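Local coordinates for protein methyltransferase (Streptomyces regensis, PDB 5N5D) that probably transfers a methyl group from S-adenosylmethionine to a hydroxyl of a precursor in the biosynthesis of tomaymycin, at residues Lys146-Ile149 with Pro150-Phe153; Asp14-Phe17 with Ser18-Val22; Glu93-Arg96 with Ser97-Glu100; Leu129-Pro132 with Gly133-Pro136; Met5-Glu8 with Arg9-Ser12. All coordinates share one frame; numbering follows the deposited sequence. Where two conformers were deposited one is given.

The five contacts are all local: four show how a helix starts or ends, and contact 4 shows how a loop turns. Contacts 5 and 2 occupy the two ends of helix 6-21 and face the second subunit; contact 5 lies at the surface, whereas the other four are partly buried. Contacts 1 and 3 open helices that follow parallel strands of the Rossmann-like sheet, and contribute residues to the S-adenosylmethionine pocket; their centres are about 20 Å apart. Contact 4 contains neither helix nor strand and lies far from helix 6-21. Aromatic faces recur in contacts 1, 3 and 5, cofactor bonds belong to contact 3, side-chain amide pairing to contact 5, a glycine turn to contact 4.

Contact 1: Lys146-Ile149 with Pro150-Phe153; sequences KPDI and PEYF. With SO4 (sulfate ion), chain J.
The carbonyl oxygen of D148 does double duty: it accepts the backbone N-H of Y152 (O to N 2.8 Å) and lies over that residue's ring, 3.3 Å above its plane and toward the rim. D148 CB meets the same face in a CH-pi contact, 3.8 Å from the ring centroid. The tyrosine reaches back over D148 because its CG stands beside the backbone N, anti to the carbonyl carbon (chi1 -66°). A type I beta turn from K146 to I149 delivers the chain to helix 149-158, with D148 at the N-cap; its carboxylate makes no capping bond and is held instead through OD2 by N145 ND2. N145 OD1 takes the hydroxyl of Y152, whose side chain also borders the S-adenosylmethionine site. A leucine in place of Y152 would probably leave N145 OD1 without this hydroxyl and strip the aromatic cover from D148 CB. P150 brings no N-H to the first turn and rests its CD on I149 CB (3.5 Å), while F153 N bonds to I149 O (2.8 Å). The carboxylates of D148 and E151, their planes 82° apart, approach to 4.0 Å between OD1 and OE1, which may raise the proton affinity of one of them.

Contact 2: Asp14-Phe17 with Ser18-Val22; sequences DVYF and SSLLV. Unlike the reference sequence in segment 14-17: V15 (reference Ala).
S18 meets D14 through the backbone: S18 N gives its hydrogen to D14 O at 2.8 Å, and the hydroxyl of S18 turns elsewhere, to a butanediol molecule probably from the crystallisation liquor. S19 repeats the helical bond with V15 O and adds another, its OG donating to Y16 O at 2.7 Å. That reach follows from chi1 of 76°, which sets OG between the backbone N and the carbonyl carbon, the crowded position. At L20 the helix begins to tighten: L20 N has only a weak bond to Y16 O (3.5 Å) and a shorter one to F17 O (3.1 Å), which it approaches from above the carbonyl plane. The leucine's CD1 lies obliquely against the phenol end of Y16, 3.7 Å from CZ and much the same from OH. L21 N comes to F17 O almost in line with the C=O bond, at 2.9 Å, giving that oxygen two donors. V22 then leaves helical angles. Across the subunit boundary F17 stacks on H194 of the second subunit, and D14 divides its carboxylate between T213 N and Q209 of the second subunit. The chemistry implies a helix end in which a serine hydroxyl probably makes up in part for the stretched amide bond at Y16 O, while F17 O gathers the amides of L20 and L21 and V22 N closes on S18 O.

Contact 3: Glu93-Arg96 with Ser97-Glu100; sequences EWER and SFAE. With SAM (S-adenosylmethionine), chain H.
Backbone bonds start the helix: A99 N donates to E95 O at 3.1 Å and E100 N to R96 O at 2.8 Å, with E95 at the N-cap. Among the charged side chains, E93 serves the ligand: its carboxylate grips both ribose hydroxyls of S-adenosylmethionine, OE1 accepting O3' at 2.7 Å and OE2 accepting O2' at 2.6 Å, as expected of the acidic residue ending the second strand of such methyltransferases. E93 OE2 also takes E95 N on its anti side (2.9 Å), while OE1 is steadied by F71 N. R96 and E100 are joined through a water that accepts from NH1 and donates to OE2. Aromatic contact comes from F98: E95 CG can lie over the ring centre, 3.6 Å from the centroid, a CH-pi contact certain in one E95 conformer of two, while the ligand's O3' lies at the ring edge. The whole joins strand 88-93 to helix 96-108, whose R96 and A99 pack on V119 of the neighbouring strand 115-119, part of a beta-alpha-beta crossover.

Contact 4: Leu129-Pro132 with Gly133-Pro136; sequences LDRP and GTAP
R131 and T134 close a type II beta turn through P132 and G133, T134 N donating to R131 O at 3.1 Å. The same oxygen receives a weak bond from A135 N. The turn's third position depends on glycine, since a side chain at the positive phi of G133 (85°) would collide with P132 O. T134 fills the inside of the loop with its methyl: CG2 stands anti to the backbone N (chi1 -60° for OG1) and lies 3.5 Å from L129 O and 3.9 Å from L129 CB. Its hydroxyl faces the other way, beside the aliphatic part of R131, with OG1 3.8 Å from CG. One water ties this hydroxyl to the turn, donating to P132 O at 2.8 Å and lying 2.7 Å from T134 OG1. Further out, an inverse gamma turn centred on D130 bends the chain into the turn by a weak bond from R131 N to L129 O. L129 and T134 both rest on V90 of strand 88-93, on the inner side of this loop between helix 122-125 and strand 139-142. The carboxylate of D130 points to the next helix, where OD2 forms a salt bridge with K158 NZ.

Contact 5: Met5-Glu8 with Arg9-Ser12; sequences MEQE and RWNS
M5 and R9 begin a run of helical backbone bonds: R9 N to M5 O, W10 N to E6 O, N11 N to Q7 O and S12 N to E8 O, the second of them nearly straight at 171°. M5 is the N-cap, and its own N-H is taken by the carboxylate of E8 at 2.8 Å to OE1, one half of a capping box. Among the side chains, E6 lies over a face of W10, its CG 3.8 Å from the centroid of the six-membered ring and its carboxylate within 23° of the ring plane. An extended chain, with CG anti to the backbone N (chi1 177°), lays the group along the indole. R9 folds back so that E6 CA sits over its guanidinium face, yet R9 NH2 and E6 OE2, 4.5 Å apart, are too distant for a salt bridge. Q7 NE2 donates to N11 OD1 at 2.8 Å from above that amide's carbonyl plane, and its second bond goes to G212 O. Replacing W10 by an alanine is likely to leave the methylenes of E6 without their aromatic support and open a gap beside Y216 of the second subunit, whose ring meets the indole. Q209 of that subunit takes W10 O as acceptor. These turns begin helix 6-21 at the interface, with a capping-box half typical of helix starts.

Contact 1: Lys146-Ile149 with Pro150-Phe153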
loop_
_atom_site.group_PDB
_atom_site.type_symbol
_atom_site.label_atom_id
_atom_site.label_comp_id
_atom_site.label_asym_id
_atom_site.label_seq_id
_atom_site.Cartn_x
_atom_site.Cartn_y
_atom_site.Cartn_z
ATOM N N LYS A 146 -0.231 14.342 15.716
ATOM C CA LYS A 146 -1.231 13.280 15.779
ATOM C C LYS A 146 -2.536 13.690 16.465
ATOM O O LYS A 146 -3.599 13.195 16.070
ATOM C CB LYS A 146 -0.617 12.058 16.462
ATOM C CG LYS A 146 0.457 11.399 15.598
ATOM C CD LYS A 146 1.420 10.552 16.393
ATOM C CE LYS A 146 2.417 9.849 15.476
ATOM N NZ LYS A 146 3.191 10.794 14.612
ATOM N N PRO A 147 -2.529 14.567 17.480
ATOM C CA PRO A 147 -3.812 14.930 18.116
ATOM C C PRO A 147 -4.840 15.504 17.157
ATOM O O PRO A 147 -6.041 15.344 17.396
ATOM C CB PRO A 147 -3.397 15.958 19.176
ATOM C CG PRO A 147 -2.015 15.557 19.543
ATOM C CD PRO A 147 -1.384 15.095 18.245
ATOM N N ASP A 148 -4.417 16.169 16.085
ATOM C CA ASP A 148 -5.349 16.817 15.170
ATOM C C ASP A 148 -5.749 15.943 13.983
ATOM O O ASP A 148 -6.451 16.427 13.090
ATOM C CB ASP A 148 -4.749 18.130 14.663
ATOM C CG ASP A 148 -4.731 19.211 15.723
ATOM O OD1 ASP A 148 -5.605 19.201 16.623
ATOM O OD2 ASP A 148 -3.841 20.080 15.656
ATOM N N ILE A 149 -5.349 14.672 13.960
ATOM C CA ILE A 149 -5.670 13.788 12.841
ATOM C C ILE A 149 -7.176 13.753 12.576
ATOM O O ILE A 149 -7.582 13.821 11.404
ATOM C CB ILE A 149 -5.088 12.385 13.075
ATOM C CG1 ILE A 149 -3.575 12.442 12.865
ATOM C CG2 ILE A 149 -5.692 11.371 12.120
ATOM C CD1 ILE A 149 -2.833 11.185 13.256
ATOM N N PRO A 150 -8.050 13.665 13.588
ATOM C CA PRO A 150 -9.493 13.680 13.272
ATOM C C PRO A 150 -9.914 14.909 12.481
ATOM O O PRO A 150 -10.682 14.799 11.512
ATOM C CB PRO A 150 -10.154 13.627 14.658
ATOM C CG PRO A 150 -9.144 12.960 15.517
ATOM C CD PRO A 150 -7.812 13.447 15.025
ATOM N N GLU A 151 -9.420 16.086 12.876
ATOM C CA GLU A 151 -9.741 17.330 12.187
ATOM C C GLU A 151 -9.075 17.393 10.816
ATOM O O GLU A 151 -9.650 17.925 9.858
ATOM C CB GLU A 151 -9.313 18.512 13.055
ATOM C CG GLU A 151 -10.164 18.713 14.318
ATOM C CD GLU A 151 -9.878 17.715 15.451
ATOM O OE1 GLU A 151 -8.803 17.073 15.478
ATOM O OE2 GLU A 151 -10.742 17.584 16.340
ATOM N N TYR A 152 -7.865 16.854 10.698
ATOM C CA TYR A 152 -7.233 16.778 9.383
ATOM C C TYR A 152 -8.022 15.870 8.452
ATOM O O TYR A 152 -8.152 16.155 7.257
ATOM C CB TYR A 152 -5.795 16.275 9.506
ATOM C CG TYR A 152 -4.852 17.207 10.249
ATOM C CD1 TYR A 152 -5.064 18.580 10.261
ATOM C CD2 TYR A 152 -3.756 16.712 10.944
ATOM C CE1 TYR A 152 -4.222 19.428 10.937
ATOM C CE2 TYR A 152 -2.898 17.564 11.624
ATOM C CZ TYR A 152 -3.140 18.922 11.617
ATOM O OH TYR A 152 -2.316 19.800 12.286
ATOM N N PHE A 153 -8.542 14.763 8.979
ATOM C CA PHE A 153 -9.374 13.874 8.176
ATOM C C PHE A 153 -10.655 14.574 7.732
ATOM O O PHE A 153 -11.043 14.495 6.560
ATOM C CB PHE A 153 -9.677 12.607 8.976
ATOM C CG PHE A 153 -10.605 11.650 8.288
ATOM C CD1 PHE A 153 -10.316 11.157 7.030
ATOM C CD2 PHE A 153 -11.753 11.218 8.925
ATOM C CE1 PHE A 153 -11.173 10.262 6.412
ATOM C CE2 PHE A 153 -12.612 10.327 8.310
ATOM C CZ PHE A 153 -12.317 9.848 7.053
HETATM S S SO4 J . 2.661 14.756 17.845
HETATM O O1 SO4 J . 3.312 13.962 18.883
HETATM O O2 SO4 J . 3.683 15.406 17.029
HETATM O O3 SO4 J . 1.851 13.881 17.007
HETATM O O4 SO4 J . 1.811 15.769 18.465
#

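Contact 2: Asp14-Phe17 with Ser18-Val22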
loop_
_atom_site.group_PDB
_atom_site.type_symbol
_atom_site.label_atom_id
_atom_site.label_comp_id
_atom_site.label_asym_id
_atom_site.label_seq_id
_atom_site.Cartn_x
_atom_site.Cartn_y
_atom_site.Cartn_z
ATOM N N ASP A 14 15.200 -3.899 4.489
ATOM C CA ASP A 14 14.838 -2.647 3.829
ATOM C C ASP A 14 15.941 -2.174 2.892
ATOM O O ASP A 14 15.672 -1.754 1.760
ATOM C CB ASP A 14 14.542 -1.566 4.871
ATOM C CG ASP A 14 13.128 -1.038 4.784
ATOM O OD1 ASP A 14 12.325 -1.591 4.007
ATOM O OD2 ASP A 14 12.810 -0.077 5.508
ATOM N N VAL A 15 17.188 -2.205 3.361
ATOM C CA VAL A 15 18.323 -1.796 2.534
ATOM C C VAL A 15 18.410 -2.673 1.293
ATOM O O VAL A 15 18.700 -2.190 0.189
ATOM C CB VAL A 15 19.626 -1.837 3.360
ATOM C CG1 VAL A 15 20.874 -1.798 2.467
ATOM C CG2 VAL A 15 19.652 -0.674 4.350
ATOM N N TYR A 16 18.157 -3.974 1.453
ATOM C CA TYR A 16 18.209 -4.890 0.318
ATOM C C TYR A 16 17.157 -4.534 -0.726
ATOM O O TYR A 16 17.470 -4.353 -1.906
ATOM C CB TYR A 16 18.024 -6.336 0.793
ATOM C CG TYR A 16 17.753 -7.266 -0.366
ATOM C CD1 TYR A 16 18.784 -7.707 -1.186
ATOM C CD2 TYR A 16 16.467 -7.677 -0.656
ATOM C CE1 TYR A 16 18.529 -8.534 -2.261
ATOM C CE2 TYR A 16 16.201 -8.505 -1.726
ATOM C CZ TYR A 16 17.232 -8.926 -2.528
ATOM O OH TYR A 16 16.922 -9.746 -3.589
ATOM N N PHE A 17 15.892 -4.446 -0.317
ATOM C CA PHE A 17 14.839 -4.093 -1.266
ATOM C C PHE A 17 15.100 -2.726 -1.879
ATOM O O PHE A 17 14.987 -2.542 -3.097
ATOM C CB PHE A 17 13.474 -4.095 -0.575
ATOM C CG PHE A 17 12.935 -5.458 -0.237
ATOM C CD1 PHE A 17 13.097 -6.534 -1.085
ATOM C CD2 PHE A 17 12.216 -5.640 0.934
ATOM C CE1 PHE A 17 12.575 -7.780 -0.760
ATOM C CE2 PHE A 17 11.699 -6.874 1.262
ATOM C CZ PHE A 17 11.882 -7.946 0.418
ATOM N N SER A 18 15.452 -1.752 -1.039
ATOM C CA SER A 18 15.738 -0.398 -1.507
ATOM C C SER A 18 16.843 -0.389 -2.556
ATOM O O SER A 18 16.747 0.320 -3.567
ATOM C CB SER A 18 16.141 0.480 -0.322
ATOM O OG SER A 18 15.195 1.498 -0.094
ATOM N N SER A 19 17.914 -1.151 -2.318
ATOM C CA SER A 19 19.052 -1.148 -3.228
ATOM C C SER A 19 18.644 -1.529 -4.641
ATOM O O SER A 19 19.242 -1.048 -5.612
ATOM C CB SER A 19 20.145 -2.100 -2.721
ATOM O OG SER A 19 19.835 -3.468 -2.957
ATOM N N LEU A 20 17.637 -2.385 -4.782
ATOM C CA LEU A 20 17.206 -2.846 -6.088
ATOM C C LEU A 20 16.047 -2.043 -6.649
ATOM O O LEU A 20 15.926 -1.929 -7.876
ATOM C CB LEU A 20 16.815 -4.328 -6.020
ATOM C CG LEU A 20 18.004 -5.260 -5.716
ATOM C CD1 LEU A 20 17.563 -6.672 -5.382
ATOM C CD2 LEU A 20 18.943 -5.303 -6.915
ATOM N N LEU A 21 15.195 -1.465 -5.793
ATOM C CA LEU A 21 13.947 -0.886 -6.275
ATOM C C LEU A 21 13.858 0.633 -6.203
ATOM O O LEU A 21 13.069 1.212 -6.956
ATOM C CB LEU A 21 12.756 -1.459 -5.495
ATOM C CG LEU A 21 12.558 -2.973 -5.560
ATOM C CD1 LEU A 21 11.244 -3.345 -4.871
ATOM C CD2 LEU A 21 12.587 -3.515 -6.967
ATOM N N VAL A 22 14.605 1.292 -5.321
ATOM C CA VAL A 22 14.379 2.705 -5.035
ATOM C C VAL A 22 15.679 3.472 -5.221
ATOM O O VAL A 22 16.669 3.205 -4.529
ATOM C CB VAL A 22 13.833 2.919 -3.617
ATOM C CG1 VAL A 22 13.452 4.385 -3.412
ATOM C CG2 VAL A 22 12.648 2.004 -3.359
#

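Contact 3: Glu93-Arg96 with Ser97-Glu100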
loop_
_atom_site.group_PDB
_atom_site.type_symbol
_atom_site.label_atom_id
_atom_site.label_comp_id
_atom_site.label_asym_id
_atom_site.label_seq_id
_atom_site.Cartn_x
_atom_site.Cartn_y
_atom_site.Cartn_z
ATOM N N GLU A 93 3.542 23.316 6.518
ATOM C CA GLU A 93 4.548 23.090 7.553
ATOM C C GLU A 93 4.522 24.226 8.566
ATOM O O GLU A 93 4.537 25.399 8.186
ATOM C CB GLU A 93 5.943 22.972 6.927
ATOM C CG GLU A 93 7.095 22.954 7.929
ATOM C CD GLU A 93 6.944 21.857 8.953
ATOM O OE1 GLU A 93 6.661 20.705 8.554
ATOM O OE2 GLU A 93 7.095 22.143 10.160
ATOM N N TRP A 94 4.519 23.870 9.854
ATOM C CA TRP A 94 4.445 24.853 10.931
ATOM C C TRP A 94 5.764 25.589 11.158
ATOM O O TRP A 94 5.749 26.781 11.491
ATOM C CB TRP A 94 3.988 24.144 12.213
ATOM C CG TRP A 94 4.262 24.863 13.494
ATOM C CD1 TRP A 94 5.155 24.498 14.461
ATOM C CD2 TRP A 94 3.629 26.057 13.965
ATOM N NE1 TRP A 94 5.121 25.394 15.500
ATOM C CE2 TRP A 94 4.192 26.362 15.221
ATOM C CE3 TRP A 94 2.645 26.902 13.445
ATOM C CZ2 TRP A 94 3.804 27.475 15.963
ATOM C CZ3 TRP A 94 2.262 28.009 14.184
ATOM C CH2 TRP A 94 2.839 28.283 15.429
ATOM N N GLU A 95 6.903 24.921 10.979
ATOM C CA GLU A 95 8.205 25.507 11.275
ATOM C C GLU A 95 8.791 26.121 10.007
ATOM O O GLU A 95 9.074 25.408 9.040
ATOM C CB GLU A 95 9.140 24.441 11.841
ATOM C CG GLU A 95 10.416 24.976 12.463
ATOM C CD GLU A 95 10.158 25.811 13.702
ATOM O OE1 GLU A 95 10.432 27.028 13.667
ATOM O OE2 GLU A 95 9.673 25.250 14.708
ATOM N N ARG A 96 8.997 27.442 10.021
ATOM C CA ARG A 96 9.488 28.115 8.821
ATOM C C ARG A 96 10.848 27.581 8.386
ATOM O O ARG A 96 11.094 27.411 7.187
ATOM C CB ARG A 96 9.561 29.624 9.045
ATOM C CG ARG A 96 10.026 30.385 7.809
ATOM C CD ARG A 96 9.791 31.878 7.941
ATOM N NE ARG A 96 8.372 32.190 8.077
ATOM C CZ ARG A 96 7.506 32.221 7.069
ATOM N NH1 ARG A 96 7.905 31.959 5.829
ATOM N NH2 ARG A 96 6.234 32.516 7.300
ATOM N N SER A 97 11.748 27.317 9.338
ATOM C CA SER A 97 13.088 26.863 8.974
ATOM C C SER A 97 13.040 25.528 8.241
ATOM O O SER A 97 13.813 25.302 7.300
ATOM C CB SER A 97 13.970 26.759 10.218
ATOM O OG SER A 97 13.485 25.775 11.109
ATOM N N PHE A 98 12.146 24.626 8.660
ATOM C CA PHE A 98 11.971 23.366 7.942
ATOM C C PHE A 98 11.453 23.629 6.536
ATOM O O PHE A 98 11.975 23.093 5.552
ATOM C CB PHE A 98 10.999 22.439 8.685
ATOM C CG PHE A 98 11.402 22.100 10.101
ATOM C CD1 PHE A 98 12.637 22.466 10.621
ATOM C CD2 PHE A 98 10.527 21.392 10.912
ATOM C CE1 PHE A 98 12.981 22.143 11.928
ATOM C CE2 PHE A 98 10.863 21.067 12.209
ATOM C CZ PHE A 98 12.094 21.444 12.723
ATOM N N ALA A 99 10.410 24.454 6.427
ATOM C CA ALA A 99 9.818 24.736 5.124
ATOM C C ALA A 99 10.835 25.352 4.172
ATOM O O ALA A 99 10.813 25.074 2.968
ATOM C CB ALA A 99 8.614 25.659 5.290
ATOM N N GLU A 100 11.723 26.203 4.692
ATOM C CA GLU A 100 12.751 26.811 3.850
ATOM C C GLU A 100 13.752 25.769 3.370
ATOM O O GLU A 100 14.202 25.818 2.220
ATOM C CB GLU A 100 13.456 27.933 4.614
ATOM C CG GLU A 100 12.582 29.168 4.844
ATOM C CD GLU A 100 13.258 30.231 5.694
ATOM O OE1 GLU A 100 14.302 29.935 6.313
ATOM O OE2 GLU A 100 12.742 31.371 5.746
HETATM N N SAM H . 6.120 14.248 5.668
HETATM C CA SAM H . 7.546 14.423 6.009
HETATM C C SAM H . 8.412 13.351 5.270
HETATM O O SAM H . 7.971 12.179 5.265
HETATM O OXT SAM H . 9.477 13.729 4.741
HETATM C CB SAM H . 7.762 14.315 7.538
HETATM C CG SAM H . 6.767 15.170 8.314
HETATM S SD SAM H . 7.236 15.115 10.060
HETATM C CE SAM H . 6.698 13.504 10.496
HETATM C "C5'" SAM H . 5.914 16.082 10.865
HETATM C "C4'" SAM H . 5.967 17.556 10.515
HETATM O "O4'" SAM H . 4.730 18.210 10.877
HETATM C "C3'" SAM H . 7.097 18.336 11.200
HETATM O "O3'" SAM H . 7.898 18.974 10.211
HETATM C "C2'" SAM H . 6.354 19.317 12.121
HETATM O "O2'" SAM H . 7.020 20.567 12.255
HETATM C "C1'" SAM H . 5.041 19.493 11.369
HETATM N N9 SAM H . 3.924 19.953 12.184
HETATM C C8 SAM H . 3.621 19.586 13.467
HETATM N N7 SAM H . 2.513 20.115 13.928
HETATM C C5 SAM H . 2.053 20.886 12.870
HETATM C C6 SAM H . 0.906 21.685 12.707
HETATM N N6 SAM H . -0.023 21.852 13.656
HETATM N N1 SAM H . 0.737 22.307 11.518
HETATM C C2 SAM H . 1.660 22.138 10.567
HETATM N N3 SAM H . 2.782 21.411 10.608
HETATM C C4 SAM H . 2.918 20.802 11.792
HETATM O O HOH W 1 10.369 31.857 4.525
#

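Contact 4: Leu129-Pro132 with Gly133-Pro136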
loop_
_atom_site.group_PDB
_atom_site.type_symbol
_atom_site.label_atom_id
_atom_site.label_comp_id
_atom_site.label_asym_id
_atom_site.label_seq_id
_atom_site.Cartn_x
_atom_site.Cartn_y
_atom_site.Cartn_z
ATOM N N LEU A 129 -7.724 26.748 1.781
ATOM C CA LEU A 129 -7.509 25.958 0.579
ATOM C C LEU A 129 -8.805 25.552 -0.106
ATOM O O LEU A 129 -8.758 24.989 -1.206
ATOM C CB LEU A 129 -6.697 24.704 0.922
ATOM C CG LEU A 129 -5.353 24.950 1.617
ATOM C CD1 LEU A 129 -4.630 23.631 1.810
ATOM C CD2 LEU A 129 -4.479 25.935 0.841
ATOM N N ASP A 130 -9.959 25.823 0.502
ATOM C CA ASP A 130 -11.239 25.446 -0.089
ATOM C C ASP A 130 -11.611 26.524 -1.103
ATOM O O ASP A 130 -12.441 27.400 -0.859
ATOM C CB ASP A 130 -12.296 25.277 0.995
ATOM C CG ASP A 130 -13.499 24.489 0.521
ATOM O OD1 ASP A 130 -13.556 24.145 -0.678
ATOM O OD2 ASP A 130 -14.386 24.207 1.353
ATOM N N ARG A 131 -10.961 26.461 -2.263
ATOM C CA ARG A 131 -11.148 27.476 -3.286
ATOM C C ARG A 131 -10.875 26.871 -4.654
ATOM O O ARG A 131 -10.090 25.920 -4.763
ATOM C CB ARG A 131 -10.219 28.671 -3.044
ATOM C CG ARG A 131 -8.750 28.310 -3.121
ATOM C CD ARG A 131 -7.874 29.465 -2.684
ATOM N NE ARG A 131 -8.172 30.682 -3.433
ATOM C CZ ARG A 131 -7.614 31.864 -3.194
ATOM N NH1 ARG A 131 -6.714 31.988 -2.225
ATOM N NH2 ARG A 131 -7.947 32.920 -3.925
ATOM N N PRO A 132 -11.496 27.397 -5.711
ATOM C CA PRO A 132 -11.236 26.871 -7.057
ATOM C C PRO A 132 -9.758 26.942 -7.402
ATOM O O PRO A 132 -9.054 27.880 -7.024
ATOM C CB PRO A 132 -12.071 27.783 -7.966
ATOM C CG PRO A 132 -13.083 28.401 -7.091
ATOM C CD PRO A 132 -12.478 28.496 -5.725
ATOM N N GLY A 133 -9.290 25.934 -8.137
ATOM C CA GLY A 133 -7.897 25.852 -8.518
ATOM C C GLY A 133 -6.995 25.216 -7.485
ATOM O O GLY A 133 -5.852 24.874 -7.813
ATOM N N THR A 134 -7.461 25.053 -6.247
ATOM C CA THR A 134 -6.711 24.348 -5.212
ATOM C C THR A 134 -7.446 23.068 -4.832
ATOM O O THR A 134 -6.951 21.970 -5.097
ATOM C CB THR A 134 -6.496 25.258 -4.000
ATOM O OG1 THR A 134 -5.752 26.418 -4.404
ATOM C CG2 THR A 134 -5.740 24.528 -2.896
ATOM N N ALA A 135 -8.618 23.177 -4.214
ATOM C CA ALA A 135 -9.502 22.032 -4.095
ATOM C C ALA A 135 -10.267 21.841 -5.406
ATOM O O ALA A 135 -10.480 22.803 -6.151
ATOM C CB ALA A 135 -10.483 22.230 -2.946
ATOM N N PRO A 136 -10.705 20.609 -5.712
ATOM C CA PRO A 136 -10.569 19.385 -4.916
ATOM C C PRO A 136 -9.255 18.652 -5.135
ATOM O O PRO A 136 -8.723 18.624 -6.248
ATOM C CB PRO A 136 -11.734 18.532 -5.411
ATOM C CG PRO A 136 -11.845 18.901 -6.853
ATOM C CD PRO A 136 -11.484 20.365 -6.938
HETATM O O HOH W 2 -6.478 28.284 -6.144
#

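Contact 5: Met5-Glu8 with Arg9-Ser12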
loop_
_atom_site.group_PDB
_atom_site.type_symbol
_atom_site.label_atom_id
_atom_site.label_comp_id
_atom_site.label_asym_id
_atom_site.label_seq_id
_atom_site.Cartn_x
_atom_site.Cartn_y
_atom_site.Cartn_z
ATOM N N MET A 5 20.857 -7.625 15.692
ATOM C CA MET A 5 19.722 -7.317 16.539
ATOM C C MET A 5 18.492 -7.077 15.665
ATOM O O MET A 5 18.579 -7.020 14.437
ATOM C CB MET A 5 20.042 -6.108 17.416
ATOM C CG MET A 5 21.333 -6.292 18.219
ATOM S SD MET A 5 21.853 -4.843 19.155
ATOM C CE MET A 5 22.623 -3.853 17.876
ATOM N N GLU A 6 17.330 -6.944 16.309
ATOM C CA GLU A 6 16.074 -6.917 15.559
ATOM C C GLU A 6 16.035 -5.747 14.587
ATOM O O GLU A 6 15.692 -5.912 13.411
ATOM C CB GLU A 6 14.877 -6.845 16.507
ATOM C CG GLU A 6 13.550 -6.752 15.770
ATOM C CD GLU A 6 12.366 -6.668 16.700
ATOM O OE1 GLU A 6 12.299 -5.708 17.502
ATOM O OE2 GLU A 6 11.503 -7.564 16.620
ATOM N N GLN A 7 16.357 -4.545 15.065
ATOM C CA GLN A 7 16.327 -3.396 14.168
ATOM C C GLN A 7 17.326 -3.569 13.035
ATOM O O GLN A 7 17.064 -3.140 11.904
ATOM C CB GLN A 7 16.605 -2.106 14.945
ATOM C CG GLN A 7 16.467 -0.840 14.109
ATOM C CD GLN A 7 15.072 -0.653 13.551
ATOM O OE1 GLN A 7 14.090 -0.642 14.298
ATOM N NE2 GLN A 7 14.975 -0.496 12.236
ATOM N N GLU A 8 18.462 -4.216 13.312
ATOM C CA GLU A 8 19.445 -4.462 12.260
ATOM C C GLU A 8 18.889 -5.398 11.190
ATOM O O GLU A 8 19.174 -5.224 9.997
ATOM C CB GLU A 8 20.733 -5.020 12.873
ATOM C CG GLU A 8 21.472 -3.995 13.722
ATOM C CD GLU A 8 22.714 -4.545 14.401
ATOM O OE1 GLU A 8 22.731 -5.739 14.773
ATOM O OE2 GLU A 8 23.678 -3.768 14.574
ATOM N N ARG A 9 18.091 -6.392 11.590
ATOM C CA ARG A 9 17.466 -7.277 10.611
ATOM C C ARG A 9 16.467 -6.517 9.751
ATOM O O ARG A 9 16.466 -6.641 8.520
ATOM C CB ARG A 9 16.783 -8.448 11.316
ATOM C CG ARG A 9 17.740 -9.321 12.114
ATOM C CD ARG A 9 17.118 -10.659 12.487
ATOM N NE ARG A 9 15.944 -10.502 13.343
ATOM C CZ ARG A 9 15.972 -10.477 14.671
ATOM N NH1 ARG A 9 17.120 -10.601 15.329
ATOM N NH2 ARG A 9 14.843 -10.327 15.351
ATOM N N TRP A 10 15.589 -5.733 10.384
ATOM C CA TRP A 10 14.645 -4.925 9.621
ATOM C C TRP A 10 15.370 -3.974 8.681
ATOM O O TRP A 10 14.944 -3.783 7.536
ATOM C CB TRP A 10 13.745 -4.135 10.566
ATOM C CG TRP A 10 12.837 -4.971 11.400
ATOM C CD1 TRP A 10 12.527 -6.289 11.220
ATOM C CD2 TRP A 10 12.107 -4.540 12.552
ATOM N NE1 TRP A 10 11.652 -6.705 12.194
ATOM C CE2 TRP A 10 11.385 -5.651 13.030
ATOM C CE3 TRP A 10 12.008 -3.326 13.238
ATOM C CZ2 TRP A 10 10.561 -5.579 14.152
ATOM C CZ3 TRP A 10 11.195 -3.256 14.351
ATOM C CH2 TRP A 10 10.485 -4.376 14.800
ATOM N N ASN A 11 16.458 -3.353 9.153
ATOM C CA ASN A 11 17.256 -2.490 8.286
ATOM C C ASN A 11 17.800 -3.266 7.098
ATOM O O ASN A 11 17.738 -2.795 5.956
ATOM C CB ASN A 11 18.430 -1.872 9.052
ATOM C CG ASN A 11 18.002 -0.887 10.110
ATOM O OD1 ASN A 11 16.849 -0.468 10.164
ATOM N ND2 ASN A 11 18.945 -0.509 10.970
ATOM N N SER A 12 18.368 -4.451 7.356
ATOM C CA SER A 12 19.030 -5.205 6.295
ATOM C C SER A 12 18.056 -5.552 5.176
ATOM O O SER A 12 18.394 -5.456 3.992
ATOM C CB SER A 12 19.658 -6.476 6.872
ATOM O OG SER A 12 20.195 -7.301 5.850
#